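Local coordinates for protein transcriptional regulator, IclR family (Ruegeria sp. TM1040, PDB 3R4K) that probably binds DNA through a helix-turn-helix domain and regulates transcription, perhaps in response to a small molecule, as other IclR-family regulators do, at residues E96-S101 with L214-P219; L111-S116 with M125-V130; H199-F204 with A234-G239. One frame throughout, in Å; residues are numbered along the deposited sequence.

Contact 1 of 3, residues E96-S101 with L214-P219; sequences ETTHLS and LAVAAP
Ala217 N gives a hydrogen bond to Thr97 O (2.8 Å), and Ala215 N gives one to His99 O (2.8 Å). His99 N returns a bond to Ala215 O (2.9 Å), so that His99 and Ala215 form an antiparallel hydrogen-bonded pair. At Thr97 the return bond to Ala217 O is weak, and a water supplements it: it accepts from Thr97 N and donates to both Ala217 O and Glu96 OE1, the last at 2.8 Å. Glu96 also forms a salt bridge with Arg222, and its carboxylate meets Pro219 tip to tip, OE1 coming within 3.2 Å of Pro219 CD. On the same face as Thr97, Ala215 CB sits over the His99 ring, 3.9 Å from its centroid, in a CH-pi contact, while Ala217 CB lies at the ring edge. The opposite face carries Thr98 and Val216 side by side: Thr98 CG2, anti to the carbonyl carbon, lies against Val216 CG2 at 3.8 Å, and OG1 (chi1 58°), between backbone N and carbonyl carbon, turns to Ser91 of helix 79-94. This is a regular antiparallel pairing of strands 97-104 and 210-219, central in the six-stranded sheet of the profilin-like, GAF-clan C-terminal domain of IclR regulators.

Contact 2 of 3, residues L111-S116 with M125-V130; sequences LSHAYS and MEDAEV
His113 and Asp127 are joined by a His-carboxylate hydrogen bond, ND1 donating to OD1 at 2.9 Å. The acceptor lies close to the plane of the imidazole, at its edge, but the donor stands above the carboxylate, 47° out of its plane. A second direct bond runs from Met125 N to Tyr115 OH, 2.8 Å long and almost straight at 176°. It meets the tyrosine in the plane of its ring. Water adds a third link, accepting from His113 N and donating to Asp127 OD2 (3.0 Å), so that OD1 bonds His113 directly and OD2 through the water.

Packing centres on the same imidazole. A chi1 of 67° places CG of His113 between the backbone N and the carbonyl carbon, and from there the ring presents its ND1 edge to Asp127 OD1. CB of the selenomethionine Met125 sits over one face, 4.2 Å from the ring centroid, in a CH-pi contact; the water lies over the opposite face. Within its own segment His113 places CD2 over the face of the Tyr115 ring. Farther along, Leu111 CD2 touches Ala128 CA at 4.1 Å, in the type II turn from Glu126 to Glu129. An alanine in place of His113 would probably leave Asp127 OD1 without its ND1 donor and open a gap beneath Met125 CB.

A backbone carbonyl also faces the carboxylate: Leu111 O lies 3.5 Å from Asp127 OD1, two acceptors. Leu111 and Ser112 form a classic beta bulge opposite Leu100. With a carboxylate at ND1, the imidazole would probably be more easily protonated, and its N-H is likely to offset the repulsion between Asp127 and the Leu111 carbonyl.

Contact 3 of 3, residues H199-F204 with A234-G239; sequences HAVPIF and ALRAAG
His199 O accepts the backbone N-H of Val216 on the neighbouring strand, and Leu235 CD2 packs on that carbonyl at 3.5 Å, so a methyl group of the helix lies against an oxygen already engaged in the sheet. The same methyl touches His199 CB at 3.7 Å; beyond CB, the histidine packs on Ile231 and Pro232 and its ring meets that of His197.

Val201 and Leu235 reach toward each other tip to tip. Leu235 CG, held anti to its backbone N (chi1 172°), lies 3.9 Å from both valine methyls, CG1 and CG2, so the leucine's branch point faces the valine fork, and Leu235 CD1 adds a further contact with CG2. Val201 CG1 also touches the aliphatic part of Arg236 at CG, 4.3 Å away, while the guanidinium of that residue is bonded to Thr183 O.

Strand 196-204 and helix 225-245 run nearly alongside each other here, their local axes 20° apart and 8.4 Å at closest approach, as an alpha helix laid on one face of the antiparallel sheet of the GAF-like domain. Val201 points its CB at the helix, whereas Ala200 and Pro202 point theirs away. Helix 79-94 packs beside this layer, with Leu90 touching both Leu235 and Ala238.

Gly239, one turn on from Leu235, lets the strand come near: its CA lies 4.0 Å from Val201 CG2, and a beta carbon modelled on it would stand only 2.7 Å from that methyl. Ile203 CD1 rests on the same glycine, 3.5 Å from Gly239 O, a carbonyl that also accepts a hydrogen bond from Thr243 OG1.

All three contacts belong to the C-terminal GAF-clan domain and reach one six-stranded antiparallel sheet. Contact 1 lies between the others: its centre is about 8 Å from that of contact 2 and about 10 Å from that of contact 3, while the centres of contacts 2 and 3 are about 16 Å apart and the two do not touch. Strand 97-104 of contact 1 pairs with strand 107-114 of contact 2, and strand 210-219 with strand 196-204 of contact 3. Along the chain contact 2 is nested within the loop closed by contact 1, and contact 1 alternates with contact 3. The sheet thus ties distant parts of the sequence into one domain, from a surface loop to the helix packed on the sheet.

Contact 1 of 3, residues E96-S101 with L214-P219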
loop_
_atom_site.group_PDB
_atom_site.type_symbol
_atom_site.label_atom_id
_atom_site.label_comp_id
_atom_site.label_asym_id
_atom_site.label_seq_id
_atom_site.Cartn_x
_atom_site.Cartn_y
_atom_site.Cartn_z
ATOM N N GLU A 96 -15.228 -23.945 15.071
ATOM C CA GLU A 96 -16.310 -23.224 14.414
ATOM C C GLU A 96 -15.887 -22.551 13.101
ATOM O O GLU A 96 -14.708 -22.491 12.786
ATOM C CB GLU A 96 -16.881 -22.180 15.383
ATOM C CG GLU A 96 -17.377 -22.775 16.693
ATOM C CD GLU A 96 -18.542 -23.747 16.631
ATOM O OE1 GLU A 96 -19.195 -23.842 15.566
ATOM O OE2 GLU A 96 -18.838 -24.375 17.672
ATOM N N THR A 97 -16.877 -22.079 12.322
ATOM C CA THR A 97 -16.672 -21.396 11.047
ATOM C C THR A 97 -16.112 -20.013 11.305
ATOM O O THR A 97 -16.636 -19.285 12.146
ATOM C CB THR A 97 -18.006 -21.327 10.277
ATOM O OG1 THR A 97 -18.460 -22.669 10.068
ATOM C CG2 THR A 97 -17.892 -20.561 8.930
ATOM N N THR A 98 -15.061 -19.650 10.572
ATOM C CA THR A 98 -14.443 -18.331 10.680
ATOM C C THR A 98 -14.581 -17.610 9.341
ATOM O O THR A 98 -14.618 -18.263 8.303
ATOM C CB THR A 98 -12.989 -18.451 11.141
ATOM O OG1 THR A 98 -12.286 -19.271 10.211
ATOM C CG2 THR A 98 -12.862 -19.045 12.539
ATOM N N HIS A 99 -14.689 -16.281 9.357
ATOM C CA HIS A 99 -14.788 -15.532 8.112
ATOM C C HIS A 99 -14.244 -14.116 8.230
ATOM O O HIS A 99 -14.307 -13.490 9.290
ATOM C CB HIS A 99 -16.218 -15.515 7.531
ATOM C CG HIS A 99 -17.266 -14.901 8.394
ATOM N ND1 HIS A 99 -17.803 -13.653 8.099
ATOM C CD2 HIS A 99 -17.909 -15.416 9.470
ATOM C CE1 HIS A 99 -18.716 -13.429 9.031
ATOM N NE2 HIS A 99 -18.820 -14.468 9.877
ATOM N N LEU A 100 -13.675 -13.636 7.121
ATOM C CA LEU A 100 -13.150 -12.291 6.980
ATOM C C LEU A 100 -14.077 -11.513 6.065
ATOM O O LEU A 100 -14.392 -11.953 4.957
ATOM C CB LEU A 100 -11.697 -12.290 6.442
ATOM C CG LEU A 100 -11.053 -10.913 6.155
ATOM C CD1 LEU A 100 -10.857 -10.077 7.440
ATOM C CD2 LEU A 100 -9.755 -11.071 5.341
ATOM N N SER A 101 -14.551 -10.374 6.551
ATOM C CA SER A 101 -15.408 -9.495 5.763
ATOM C C SER A 101 -14.676 -8.175 5.569
ATOM O O SER A 101 -13.929 -7.729 6.461
ATOM C CB SER A 101 -16.775 -9.314 6.413
ATOM O OG SER A 101 -16.657 -8.793 7.723
ATOM N N LEU A 214 -12.798 -9.781 11.343
ATOM C CA LEU A 214 -12.523 -11.203 11.441
ATOM C C LEU A 214 -13.528 -11.789 12.435
ATOM O O LEU A 214 -13.664 -11.261 13.547
ATOM C CB LEU A 214 -11.065 -11.443 11.870
ATOM C CG LEU A 214 -10.645 -12.898 12.004
ATOM C CD1 LEU A 214 -10.742 -13.613 10.683
ATOM C CD2 LEU A 214 -9.261 -13.007 12.577
ATOM N N ALA A 215 -14.275 -12.828 12.030
ATOM C CA ALA A 215 -15.330 -13.366 12.884
ATOM C C ALA A 215 -15.318 -14.865 13.030
ATOM O O ALA A 215 -14.762 -15.578 12.191
ATOM C CB ALA A 215 -16.685 -12.934 12.351
ATOM N N VAL A 216 -15.987 -15.335 14.107
ATOM C CA VAL A 216 -16.232 -16.742 14.452
ATOM C C VAL A 216 -17.749 -16.902 14.558
ATOM O O VAL A 216 -18.349 -16.275 15.428
ATOM C CB VAL A 216 -15.485 -17.166 15.762
ATOM C CG1 VAL A 216 -15.895 -18.570 16.225
ATOM C CG2 VAL A 216 -13.976 -17.080 15.574
ATOM N N ALA A 217 -18.366 -17.677 13.647
ATOM C CA ALA A 217 -19.814 -17.955 13.611
ATOM C C ALA A 217 -20.063 -19.342 14.131
ATOM O O ALA A 217 -19.509 -20.316 13.617
ATOM C CB ALA A 217 -20.362 -17.813 12.202
ATOM N N ALA A 218 -20.875 -19.444 15.165
ATOM C CA ALA A 218 -21.161 -20.732 15.775
ATOM C C ALA A 218 -22.649 -20.961 15.993
ATOM O O ALA A 218 -23.391 -20.000 16.190
ATOM C CB ALA A 218 -20.441 -20.809 17.105
ATOM N N PRO A 219 -23.119 -22.222 16.037
ATOM C CA PRO A 219 -24.520 -22.449 16.413
ATOM C C PRO A 219 -24.711 -22.087 17.883
ATOM O O PRO A 219 -23.827 -22.333 18.715
ATOM C CB PRO A 219 -24.710 -23.955 16.190
ATOM C CG PRO A 219 -23.496 -24.418 15.477
ATOM C CD PRO A 219 -22.410 -23.502 15.863
HETATM O O HOH W 1 -19.680 -23.009 12.896
#

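Contact 2 of 3, residues L111-S116 with M125-V130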
loop_
_atom_site.group_PDB
_atom_site.type_symbol
_atom_site.label_atom_id
_atom_site.label_comp_id
_atom_site.label_asym_id
_atom_site.label_seq_id
_atom_site.Cartn_x
_atom_site.Cartn_y
_atom_site.Cartn_z
ATOM N N LEU A 111 -15.672 -12.144 2.332
ATOM C CA LEU A 111 -14.924 -12.498 1.133
ATOM C C LEU A 111 -14.026 -13.747 1.243
ATOM O O LEU A 111 -13.605 -14.272 0.212
ATOM C CB LEU A 111 -14.121 -11.275 0.689
ATOM C CG LEU A 111 -15.035 -10.122 0.166
ATOM C CD1 LEU A 111 -14.278 -8.810 0.056
ATOM C CD2 LEU A 111 -15.787 -10.512 -1.148
ATOM N N SER A 112 -13.794 -14.256 2.454
ATOM C CA SER A 112 -13.022 -15.482 2.671
ATOM C C SER A 112 -13.512 -16.120 3.951
ATOM O O SER A 112 -13.901 -15.404 4.881
ATOM C CB SER A 112 -11.506 -15.244 2.688
ATOM O OG SER A 112 -11.058 -14.488 3.792
ATOM N N HIS A 113 -13.583 -17.459 3.964
ATOM C CA HIS A 113 -14.028 -18.209 5.132
ATOM C C HIS A 113 -13.301 -19.535 5.221
ATOM O O HIS A 113 -12.700 -19.989 4.248
ATOM C CB HIS A 113 -15.559 -18.434 5.110
ATOM C CG HIS A 113 -16.029 -19.327 4.004
ATOM N ND1 HIS A 113 -16.430 -18.807 2.779
ATOM C CD2 HIS A 113 -16.129 -20.683 3.960
ATOM C CE1 HIS A 113 -16.772 -19.855 2.036
ATOM N NE2 HIS A 113 -16.591 -21.011 2.697
ATOM N N ALA A 114 -13.393 -20.172 6.379
ATOM C CA ALA A 114 -12.859 -21.505 6.627
ATOM C C ALA A 114 -13.824 -22.290 7.508
ATOM O O ALA A 114 -14.515 -21.704 8.352
ATOM C CB ALA A 114 -11.491 -21.426 7.280
ATOM N N TYR A 115 -13.902 -23.607 7.267
ATOM C CA TYR A 115 -14.704 -24.543 8.050
ATOM C C TYR A 115 -13.776 -25.376 8.924
ATOM O O TYR A 115 -12.652 -25.682 8.521
ATOM C CB TYR A 115 -15.565 -25.451 7.147
ATOM C CG TYR A 115 -16.607 -24.701 6.341
ATOM C CD1 TYR A 115 -17.578 -23.919 6.967
ATOM C CD2 TYR A 115 -16.641 -24.788 4.957
ATOM C CE1 TYR A 115 -18.534 -23.223 6.228
ATOM C CE2 TYR A 115 -17.602 -24.103 4.211
ATOM C CZ TYR A 115 -18.548 -23.328 4.851
ATOM O OH TYR A 115 -19.495 -22.661 4.119
ATOM N N SER A 116 -14.231 -25.728 10.123
ATOM C CA SER A 116 -13.445 -26.560 11.017
ATOM C C SER A 116 -13.606 -28.026 10.683
ATOM O O SER A 116 -14.658 -28.430 10.199
ATOM C CB SER A 116 -13.870 -26.333 12.456
ATOM O OG SER A 116 -13.086 -27.139 13.324
HETATM N N MSE A 125 -21.449 -20.723 4.819
HETATM C CA MSE A 125 -21.301 -19.439 4.148
HETATM C C MSE A 125 -21.090 -19.574 2.658
HETATM O O MSE A 125 -20.784 -20.652 2.129
HETATM C CB MSE A 125 -20.085 -18.696 4.695
HETATM C CG MSE A 125 -19.916 -18.832 6.158
HETATM SE SE MSE A 125 -19.690 -17.143 6.919
HETATM C CE MSE A 125 -21.422 -16.223 6.491
ATOM N N GLU A 126 -21.180 -18.420 2.001
ATOM C CA GLU A 126 -20.898 -18.196 0.595
ATOM C C GLU A 126 -20.118 -16.905 0.529
ATOM O O GLU A 126 -20.422 -15.959 1.282
ATOM C CB GLU A 126 -22.188 -18.135 -0.232
ATOM C CG GLU A 126 -22.047 -18.743 -1.613
ATOM C CD GLU A 126 -23.317 -18.697 -2.438
ATOM O OE1 GLU A 126 -23.295 -18.072 -3.522
ATOM O OE2 GLU A 126 -24.331 -19.293 -2.006
ATOM N N ASP A 127 -19.062 -16.868 -0.293
ATOM C CA ASP A 127 -18.289 -15.633 -0.389
ATOM C C ASP A 127 -19.087 -14.610 -1.193
ATOM O O ASP A 127 -19.946 -14.990 -1.996
ATOM C CB ASP A 127 -16.888 -15.887 -0.962
ATOM C CG ASP A 127 -15.973 -16.613 0.012
ATOM O OD1 ASP A 127 -16.127 -16.406 1.253
ATOM O OD2 ASP A 127 -15.100 -17.380 -0.456
ATOM N N ALA A 128 -18.853 -13.323 -0.901
ATOM C CA ALA A 128 -19.507 -12.131 -1.459
ATOM C C ALA A 128 -20.900 -11.909 -0.824
ATOM O O ALA A 128 -21.704 -11.129 -1.347
ATOM C CB ALA A 128 -19.602 -12.194 -2.986
ATOM N N GLU A 129 -21.164 -12.550 0.331
ATOM C CA GLU A 129 -22.394 -12.335 1.083
ATOM C C GLU A 129 -22.301 -10.957 1.771
ATOM O O GLU A 129 -21.283 -10.639 2.390
ATOM C CB GLU A 129 -22.610 -13.477 2.093
ATOM C CG GLU A 129 -23.882 -13.341 2.914
ATOM C CD GLU A 129 -24.468 -14.638 3.441
ATOM O OE1 GLU A 129 -23.722 -15.452 4.037
ATOM O OE2 GLU A 129 -25.698 -14.818 3.292
ATOM N N VAL A 130 -23.330 -10.130 1.619
ATOM C CA VAL A 130 -23.358 -8.783 2.202
ATOM C C VAL A 130 -23.918 -8.878 3.628
ATOM O O VAL A 130 -24.976 -9.476 3.847
ATOM C CB VAL A 130 -24.123 -7.768 1.314
ATOM C CG1 VAL A 130 -24.158 -6.376 1.957
ATOM C CG2 VAL A 130 -23.497 -7.694 -0.082
HETATM O O HOH W 2 -13.095 -18.883 1.131
#

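Contact 3 of 3, residues H199-F204 with A234-G239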
loop_
_atom_site.group_PDB
_atom_site.type_symbol
_atom_site.label_atom_id
_atom_site.label_comp_id
_atom_site.label_asym_id
_atom_site.label_seq_id
_atom_site.Cartn_x
_atom_site.Cartn_y
_atom_site.Cartn_z
ATOM N N HIS A 199 -18.937 -13.845 17.111
ATOM C CA HIS A 199 -17.915 -13.032 17.772
ATOM C C HIS A 199 -17.086 -12.382 16.685
ATOM O O HIS A 199 -16.713 -13.075 15.733
ATOM C CB HIS A 199 -17.004 -13.899 18.655
ATOM C CG HIS A 199 -17.622 -14.412 19.909
ATOM N ND1 HIS A 199 -18.472 -15.504 19.899
ATOM C CD2 HIS A 199 -17.413 -14.030 21.189
ATOM C CE1 HIS A 199 -18.793 -15.715 21.161
ATOM N NE2 HIS A 199 -18.180 -14.850 21.974
ATOM N N ALA A 200 -16.776 -11.082 16.802
ATOM C CA ALA A 200 -15.964 -10.416 15.778
ATOM C C ALA A 200 -15.076 -9.337 16.344
ATOM O O ALA A 200 -15.424 -8.681 17.324
ATOM C CB ALA A 200 -16.842 -9.828 14.690
ATOM N N VAL A 201 -13.913 -9.172 15.708
ATOM C CA VAL A 201 -12.908 -8.158 16.035
ATOM C C VAL A 201 -12.641 -7.325 14.780
ATOM O O VAL A 201 -12.663 -7.879 13.674
ATOM C CB VAL A 201 -11.584 -8.742 16.632
ATOM C CG1 VAL A 201 -11.811 -9.333 18.018
ATOM C CG2 VAL A 201 -10.912 -9.749 15.698
ATOM N N PRO A 202 -12.369 -6.013 14.899
ATOM C CA PRO A 202 -12.058 -5.233 13.693
ATOM C C PRO A 202 -10.631 -5.498 13.190
ATOM O O PRO A 202 -9.750 -5.876 13.961
ATOM C CB PRO A 202 -12.218 -3.794 14.169
ATOM C CG PRO A 202 -11.834 -3.851 15.626
ATOM C CD PRO A 202 -12.282 -5.184 16.125
ATOM N N ILE A 203 -10.425 -5.328 11.874
ATOM C CA ILE A 203 -9.134 -5.456 11.208
ATOM C C ILE A 203 -8.795 -4.061 10.739
ATOM O O ILE A 203 -9.641 -3.379 10.138
ATOM C CB ILE A 203 -9.138 -6.522 10.068
ATOM C CG1 ILE A 203 -9.534 -7.923 10.594
ATOM C CG2 ILE A 203 -7.790 -6.575 9.315
ATOM C CD1 ILE A 203 -8.598 -8.570 11.726
ATOM N N PHE A 204 -7.598 -3.604 11.097
ATOM C CA PHE A 204 -7.153 -2.266 10.767
ATOM C C PHE A 204 -6.053 -2.327 9.744
ATOM O O PHE A 204 -5.172 -3.188 9.842
ATOM C CB PHE A 204 -6.686 -1.529 12.042
ATOM C CG PHE A 204 -7.760 -1.315 13.086
ATOM C CD1 PHE A 204 -8.745 -0.343 12.910
ATOM C CD2 PHE A 204 -7.765 -2.049 14.262
ATOM C CE1 PHE A 204 -9.740 -0.144 13.877
ATOM C CE2 PHE A 204 -8.754 -1.841 15.235
ATOM C CZ PHE A 204 -9.731 -0.886 15.039
ATOM N N ALA A 234 -8.780 -16.449 21.476
ATOM C CA ALA A 234 -8.340 -17.032 20.215
ATOM C C ALA A 234 -8.605 -16.079 19.051
ATOM O O ALA A 234 -7.712 -15.888 18.214
ATOM C CB ALA A 234 -9.029 -18.361 19.981
ATOM N N LEU A 235 -9.808 -15.448 19.024
ATOM C CA LEU A 235 -10.192 -14.501 17.970
ATOM C C LEU A 235 -9.356 -13.215 18.052
ATOM O O LEU A 235 -8.871 -12.760 17.017
ATOM C CB LEU A 235 -11.701 -14.195 18.026
ATOM C CG LEU A 235 -12.246 -13.086 17.112
ATOM C CD1 LEU A 235 -12.096 -13.414 15.634
ATOM C CD2 LEU A 235 -13.658 -12.798 17.428
ATOM N N ARG A 236 -9.154 -12.658 19.265
ATOM C CA ARG A 236 -8.346 -11.442 19.490
ATOM C C ARG A 236 -6.930 -11.621 18.953
ATOM O O ARG A 236 -6.440 -10.756 18.228
ATOM C CB ARG A 236 -8.296 -11.065 20.975
ATOM C CG ARG A 236 -9.587 -10.450 21.488
ATOM C CD ARG A 236 -9.417 -10.011 22.934
ATOM N NE ARG A 236 -10.687 -9.853 23.654
ATOM C CZ ARG A 236 -11.404 -8.734 23.671
ATOM N NH1 ARG A 236 -11.005 -7.670 22.981
ATOM N NH2 ARG A 236 -12.527 -8.671 24.369
ATOM N N ALA A 237 -6.311 -12.780 19.256
ATOM C CA ALA A 237 -4.968 -13.153 18.814
ATOM C C ALA A 237 -4.905 -13.272 17.285
ATOM O O ALA A 237 -4.000 -12.701 16.673
ATOM C CB ALA A 237 -4.549 -14.464 19.471
ATOM N N ALA A 238 -5.888 -13.966 16.670
ATOM C CA ALA A 238 -5.961 -14.152 15.216
ATOM C C ALA A 238 -6.142 -12.817 14.490
ATOM O O ALA A 238 -5.520 -12.604 13.451
ATOM C CB ALA A 238 -7.080 -15.103 14.862
ATOM N N GLY A 239 -6.953 -11.924 15.061
ATOM C CA GLY A 239 -7.172 -10.581 14.529
ATOM C C GLY A 239 -5.893 -9.754 14.462
ATOM O O GLY A 239 -5.614 -9.126 13.436
#